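Local coordinates for protein magnesium transporter MgtE (Enterococcus faecalis, PDB 2OUX) that probably transports magnesium ions across the cell membrane as a homodimer, this chain being its cytosolic part with an N-terminal domain and a pair of CBS domains, at residues I173-V178 / D231-P236; V186-L191 / E209-V214. All coordinates share one frame; numbering follows the deposited sequence.

Contact 1 (I173-V178 / D231-P236). With MG (magnesium ion), chain C.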
loop_
_atom_site.group_PDB
_atom_site.type_symbol
_atom_site.label_atom_id
_atom_site.label_comp_id
_atom_site.label_asym_id
_atom_site.label_seq_id
_atom_site.Cartn_x
_atom_site.Cartn_y
_atom_site.Cartn_z
ATOM N N ILE A 173 -0.013 -2.483 -9.607
ATOM C CA ILE A 173 -0.962 -2.058 -10.613
ATOM C C ILE A 173 -2.069 -1.305 -9.902
ATOM O O ILE A 173 -3.053 -0.928 -10.516
ATOM C CB ILE A 173 -1.592 -3.269 -11.354
ATOM C CG1 ILE A 173 -2.508 -4.062 -10.413
ATOM C CG2 ILE A 173 -0.488 -4.168 -11.900
ATOM C CD1 ILE A 173 -3.423 -5.022 -11.141
ATOM N N TYR A 174 -1.902 -1.079 -8.602
ATOM C CA TYR A 174 -2.936 -0.397 -7.836
ATOM C C TYR A 174 -3.082 1.073 -8.162
ATOM O O TYR A 174 -4.018 1.731 -7.725
ATOM C CB TYR A 174 -2.735 -0.655 -6.340
ATOM C CG TYR A 174 -2.954 -2.132 -6.034
ATOM C CD1 TYR A 174 -3.878 -2.873 -6.773
ATOM C CD2 TYR A 174 -2.217 -2.792 -5.056
ATOM C CE1 TYR A 174 -4.056 -4.244 -6.556
ATOM C CE2 TYR A 174 -2.387 -4.165 -4.826
ATOM C CZ TYR A 174 -3.312 -4.885 -5.586
ATOM O OH TYR A 174 -3.476 -6.238 -5.388
ATOM N N TYR A 175 -2.142 1.578 -8.947
ATOM C CA TYR A 175 -2.197 2.946 -9.431
ATOM C C TYR A 175 -1.837 2.798 -10.895
ATOM O O TYR A 175 -0.901 2.073 -11.234
ATOM C CB TYR A 175 -1.168 3.853 -8.739
ATOM C CG TYR A 175 -1.617 4.397 -7.408
ATOM C CD1 TYR A 175 -2.820 5.082 -7.295
ATOM C CD2 TYR A 175 -0.846 4.223 -6.261
ATOM C CE1 TYR A 175 -3.247 5.582 -6.076
ATOM C CE2 TYR A 175 -1.265 4.717 -5.035
ATOM C CZ TYR A 175 -2.465 5.392 -4.949
ATOM O OH TYR A 175 -2.900 5.878 -3.739
ATOM N N VAL A 176 -2.589 3.452 -11.768
ATOM C CA VAL A 176 -2.296 3.397 -13.196
ATOM C C VAL A 176 -1.983 4.818 -13.627
ATOM O O VAL A 176 -2.820 5.709 -13.507
ATOM C CB VAL A 176 -3.494 2.881 -14.004
ATOM C CG1 VAL A 176 -3.129 2.799 -15.478
ATOM C CG2 VAL A 176 -3.915 1.511 -13.486
ATOM N N TYR A 177 -0.773 5.034 -14.121
ATOM C CA TYR A 177 -0.378 6.371 -14.546
ATOM C C TYR A 177 -0.728 6.637 -16.006
ATOM O O TYR A 177 -0.651 5.747 -16.851
ATOM C CB TYR A 177 1.115 6.548 -14.275
ATOM C CG TYR A 177 1.419 6.300 -12.816
ATOM C CD1 TYR A 177 1.184 7.290 -11.859
ATOM C CD2 TYR A 177 1.826 5.037 -12.374
ATOM C CE1 TYR A 177 1.334 7.031 -10.498
ATOM C CE2 TYR A 177 1.984 4.768 -11.013
ATOM C CZ TYR A 177 1.726 5.770 -10.087
ATOM O OH TYR A 177 1.798 5.485 -8.751
ATOM N N VAL A 178 -1.140 7.865 -16.296
ATOM C CA VAL A 178 -1.509 8.225 -17.654
ATOM C C VAL A 178 -0.455 9.152 -18.228
ATOM O O VAL A 178 -0.121 10.156 -17.619
ATOM C CB VAL A 178 -2.883 8.936 -17.688
ATOM C CG1 VAL A 178 -3.299 9.211 -19.134
ATOM C CG2 VAL A 178 -3.937 8.072 -16.990
ATOM N N ASP A 231 -0.780 9.355 2.252
ATOM C CA ASP A 231 -1.140 7.957 2.492
ATOM C C ASP A 231 -1.168 7.147 1.184
ATOM O O ASP A 231 -2.089 6.365 0.949
ATOM C CB ASP A 231 -2.506 7.880 3.190
ATOM C CG ASP A 231 -2.521 8.612 4.527
ATOM O OD1 ASP A 231 -1.484 8.601 5.204
ATOM O OD2 ASP A 231 -3.561 9.185 4.912
ATOM N N PHE A 232 -0.167 7.349 0.329
ATOM C CA PHE A 232 -0.084 6.630 -0.943
ATOM C C PHE A 232 0.735 5.355 -0.770
ATOM O O PHE A 232 1.634 5.304 0.075
ATOM C CB PHE A 232 0.623 7.461 -2.006
ATOM C CG PHE A 232 -0.152 8.643 -2.495
ATOM C CD1 PHE A 232 -1.534 8.608 -2.581
ATOM C CD2 PHE A 232 0.519 9.764 -2.974
ATOM C CE1 PHE A 232 -2.237 9.670 -3.148
ATOM C CE2 PHE A 232 -0.178 10.822 -3.543
ATOM C CZ PHE A 232 -1.556 10.772 -3.630
ATOM N N LEU A 233 0.440 4.338 -1.579
ATOM C CA LEU A 233 1.187 3.086 -1.514
ATOM C C LEU A 233 2.309 3.165 -2.544
ATOM O O LEU A 233 3.169 2.291 -2.624
ATOM C CB LEU A 233 0.259 1.897 -1.781
ATOM C CG LEU A 233 -0.523 1.877 -3.096
ATOM C CD1 LEU A 233 0.349 1.288 -4.210
ATOM C CD2 LEU A 233 -1.781 1.034 -2.910
ATOM N N ALA A 234 2.293 4.236 -3.331
ATOM C CA ALA A 234 3.323 4.470 -4.337
ATOM C C ALA A 234 3.237 5.913 -4.827
ATOM O O ALA A 234 2.194 6.556 -4.698
ATOM C CB ALA A 234 3.162 3.503 -5.515
ATOM N N VAL A 235 4.341 6.423 -5.371
ATOM C CA VAL A 235 4.371 7.778 -5.892
ATOM C C VAL A 235 5.275 7.846 -7.111
ATOM O O VAL A 235 6.397 7.345 -7.094
ATOM C CB VAL A 235 4.826 8.798 -4.805
ATOM C CG1 VAL A 235 6.289 8.583 -4.429
ATOM C CG2 VAL A 235 4.578 10.217 -5.300
ATOM N N PRO A 236 4.783 8.456 -8.202
ATOM C CA PRO A 236 5.563 8.572 -9.437
ATOM C C PRO A 236 6.745 9.526 -9.357
ATOM O O PRO A 236 6.744 10.482 -8.585
ATOM C CB PRO A 236 4.516 8.991 -10.473
ATOM C CG PRO A 236 3.545 9.761 -9.681
ATOM C CD PRO A 236 3.419 8.979 -8.392
HETATM MG MG MG C . 0.040 9.231 6.609
HETATM O O HOH W 1 -2.288 4.104 -1.765
HETATM O O HOH W 2 1.050 10.233 8.349
HETATM O O HOH W 3 1.088 7.400 6.873
HETATM O O HOH W 4 -1.298 8.505 8.055
HETATM O O HOH W 5 -1.594 10.931 6.612
#
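Y177 lays the CE1 corner of its ring against P236, with CE1 3.5 Å from P236 CD and the two side chains crossing at about a right angle. The rigid proline ring packs on the flat phenol, and no hydrogen bond crosses between the two segments. Beside them A234, whose methyl is small enough to fit between two tyrosines, sets CB 4.0 Å from Y177 OH and touches the Y175 ring as well. Y175 makes the largest share of the contact. It meets L233 tip to tip, its CE2 3.5 Å from L233 CG, while its hydroxyl reaches the preceding residue, with Y175 OH 3.3 Å from F232 CD1. The Y175 and F232 rings are inclined at 80°. The same phenol has a polar task: Y175 OH is hydrogen-bonded to water 1 (2.7 Å), and L233 N, a group in the plane of the Y175 ring at its edge, gives a weak hydrogen bond to the same water. L233 CG sits in the crowded position between backbone N and carbonyl carbon (chi1 57°), and its CD2 packs on CB of Y174.

Strands 175-178 and 234-236 run parallel at 8°, with axes 9.1 Å apart. They belong to the first and second CBS motifs, whose sheets face each other through these side chains, as in the paired CBS (Bateman) module. Y177 and A234 also belong to a magnesium site seen in the crystal. A second magnesium is held by D231, whose OD1 binds it at 2.2 Å, with waters 2 to 5 and R228 O as further ligands; D231 has positive phi just past helix 220-230. Further out, Y174 stacks on Y174 of the second subunit and its OH is hydrogen-bonded to R192 N there, while L233 packs on L233 of that subunit.

Contact 2 (V186-L191 / E209-V214)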
loop_
_atom_site.group_PDB
_atom_site.type_symbol
_atom_site.label_atom_id
_atom_site.label_comp_id
_atom_site.label_asym_id
_atom_site.label_seq_id
_atom_site.Cartn_x
_atom_site.Cartn_y
_atom_site.Cartn_z
ATOM N N VAL A 186 0.694 12.905 -17.262
ATOM C CA VAL A 186 -0.426 13.842 -17.319
ATOM C C VAL A 186 -1.640 13.484 -16.465
ATOM O O VAL A 186 -2.617 14.226 -16.434
ATOM C CB VAL A 186 -0.895 14.025 -18.778
ATOM C CG1 VAL A 186 0.261 14.560 -19.626
ATOM C CG2 VAL A 186 -1.408 12.689 -19.336
ATOM N N GLY A 187 -1.588 12.352 -15.771
ATOM C CA GLY A 187 -2.724 11.967 -14.957
ATOM C C GLY A 187 -2.536 10.651 -14.238
ATOM O O GLY A 187 -1.508 9.982 -14.386
ATOM N N VAL A 188 -3.539 10.272 -13.456
ATOM C CA VAL A 188 -3.480 9.029 -12.699
ATOM C C VAL A 188 -4.884 8.565 -12.328
ATOM O O VAL A 188 -5.809 9.377 -12.242
ATOM C CB VAL A 188 -2.674 9.216 -11.391
ATOM C CG1 VAL A 188 -3.360 10.240 -10.488
ATOM C CG2 VAL A 188 -2.540 7.888 -10.661
ATOM N N ILE A 189 -5.032 7.256 -12.132
ATOM C CA ILE A 189 -6.300 6.672 -11.719
ATOM C C ILE A 189 -5.998 5.429 -10.892
ATOM O O ILE A 189 -5.220 4.581 -11.305
ATOM C CB ILE A 189 -7.223 6.294 -12.926
ATOM C CG1 ILE A 189 -8.621 5.956 -12.397
ATOM C CG2 ILE A 189 -6.683 5.082 -13.681
ATOM C CD1 ILE A 189 -9.700 5.940 -13.455
ATOM N N SER A 190 -6.590 5.346 -9.706
ATOM C CA SER A 190 -6.380 4.198 -8.833
ATOM C C SER A 190 -7.152 3.025 -9.409
ATOM O O SER A 190 -8.149 3.213 -10.107
ATOM C CB SER A 190 -6.893 4.485 -7.425
ATOM O OG SER A 190 -8.299 4.640 -7.445
ATOM N N LEU A 191 -6.698 1.814 -9.126
ATOM C CA LEU A 191 -7.389 0.650 -9.652
ATOM C C LEU A 191 -8.805 0.573 -9.077
ATOM O O LEU A 191 -9.746 0.175 -9.770
ATOM C CB LEU A 191 -6.623 -0.632 -9.324
ATOM C CG LEU A 191 -7.269 -1.885 -9.923
ATOM C CD1 LEU A 191 -7.414 -1.709 -11.441
ATOM C CD2 LEU A 191 -6.422 -3.100 -9.602
ATOM N N GLU A 209 -6.518 14.657 -12.808
ATOM C CA GLU A 209 -5.547 15.591 -13.368
ATOM C C GLU A 209 -4.529 16.031 -12.335
ATOM O O GLU A 209 -3.393 16.330 -12.683
ATOM C CB GLU A 209 -6.233 16.836 -13.923
ATOM C CG GLU A 209 -7.176 16.588 -15.075
ATOM C CD GLU A 209 -7.506 17.864 -15.824
ATOM O OE1 GLU A 209 -7.862 18.870 -15.171
ATOM O OE2 GLU A 209 -7.406 17.856 -17.069
ATOM N N ARG A 210 -4.933 16.085 -11.070
ATOM C CA ARG A 210 -4.025 16.507 -10.003
ATOM C C ARG A 210 -3.153 15.366 -9.474
ATOM O O ARG A 210 -3.198 15.025 -8.293
ATOM C CB ARG A 210 -4.813 17.135 -8.853
ATOM C CG ARG A 210 -5.512 18.430 -9.221
ATOM C CD ARG A 210 -6.273 18.984 -8.031
ATOM N NE ARG A 210 -5.373 19.388 -6.951
ATOM C CZ ARG A 210 -4.630 20.491 -6.968
ATOM N NH1 ARG A 210 -4.681 21.309 -8.012
ATOM N NH2 ARG A 210 -3.840 20.783 -5.939
ATOM N N VAL A 211 -2.354 14.778 -10.357
ATOM C CA VAL A 211 -1.477 13.691 -9.959
ATOM C C VAL A 211 -0.263 14.239 -9.216
ATOM O O VAL A 211 0.390 15.173 -9.671
ATOM C CB VAL A 211 -1.023 12.860 -11.182
ATOM C CG1 VAL A 211 -0.461 13.775 -12.262
ATOM C CG2 VAL A 211 -0.000 11.831 -10.754
ATOM N N ILE A 212 0.001 13.660 -8.052
ATOM C CA ILE A 212 1.116 14.049 -7.199
ATOM C C ILE A 212 2.334 13.212 -7.584
ATOM O O ILE A 212 2.235 11.995 -7.750
ATOM C CB ILE A 212 0.795 13.784 -5.699
ATOM C CG1 ILE A 212 -0.426 14.606 -5.264
ATOM C CG2 ILE A 212 1.993 14.118 -4.833
ATOM C CD1 ILE A 212 -1.754 14.014 -5.738
ATOM N N SER A 213 3.480 13.871 -7.726
ATOM C CA SER A 213 4.712 13.186 -8.080
ATOM C C SER A 213 5.888 13.902 -7.441
ATOM O O SER A 213 5.731 14.991 -6.887
ATOM C CB SER A 213 4.900 13.153 -9.602
ATOM O OG SER A 213 5.061 14.458 -10.132
ATOM N N VAL A 214 7.058 13.274 -7.520
ATOM C CA VAL A 214 8.288 13.823 -6.967
ATOM C C VAL A 214 9.329 13.851 -8.080
ATOM O O VAL A 214 9.176 13.162 -9.096
ATOM C CB VAL A 214 8.811 12.953 -5.800
ATOM C CG1 VAL A 214 7.775 12.901 -4.692
ATOM C CG2 VAL A 214 9.120 11.536 -6.295
#
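Apolar packing makes up the side-chain contact between 186-191 and 209-214. V188 and V211 cross obliquely, with V188 CG1 3.6 Å from V211 CB and V188 CB 3.8 Å from V211 CG2. Two beta-branched residues suit the spot, since each brings a short, stiff fork close to its own backbone. The other branch of V211, CG1, turns to the main chain and lies 4.0 Å from G187 N. Having no side chain, G187 lets the backbones draw together, its CA 4.9 Å from E209 CA.

Backbone geometry shapes both partners. V186 and G187 together face V178 in a classic beta bulge. R210 is the centre of an inverse gamma turn, closed by a weak hydrogen bond from V211 N to E209 O at 3.0 Å, and the turn sends V211 toward the strand and R210 away from it.

Just before 209-214, N208 is joined by a backbone hydrogen bond to V188; farther out, R210 NH2 forms a salt bridge with E38 OE1 of the second subunit. The contact thus ties the edge strand 185-190 of the first CBS motif, which runs into helix 191-194, to the loop between helix 203-206 and strand 214-215 of the second.

How the contacts relate
Contact 1 is buried between the two CBS sheets, whereas contact 2 is a surface contact, at the outer strand of the first sheet and the loop leading into the second. Neighbouring antiparallel strands 175-179 and 185-190 join them: probable hydrogen bonds run from V178 N to G187 O and between V178 O and V186 N. P236 of contact 1 also packs on I212 and S213 of contact 2. Chemistry follows place. Contact 1 is built of tyrosine and phenylalanine rings, a leucine and a proline, with a water linking Y175 and L233 and D231 binding magnesium; contact 2 relies on valines and a glycine. Both reach the second subunit, contact 1 by ring stacking and contact 2 by a salt bridge.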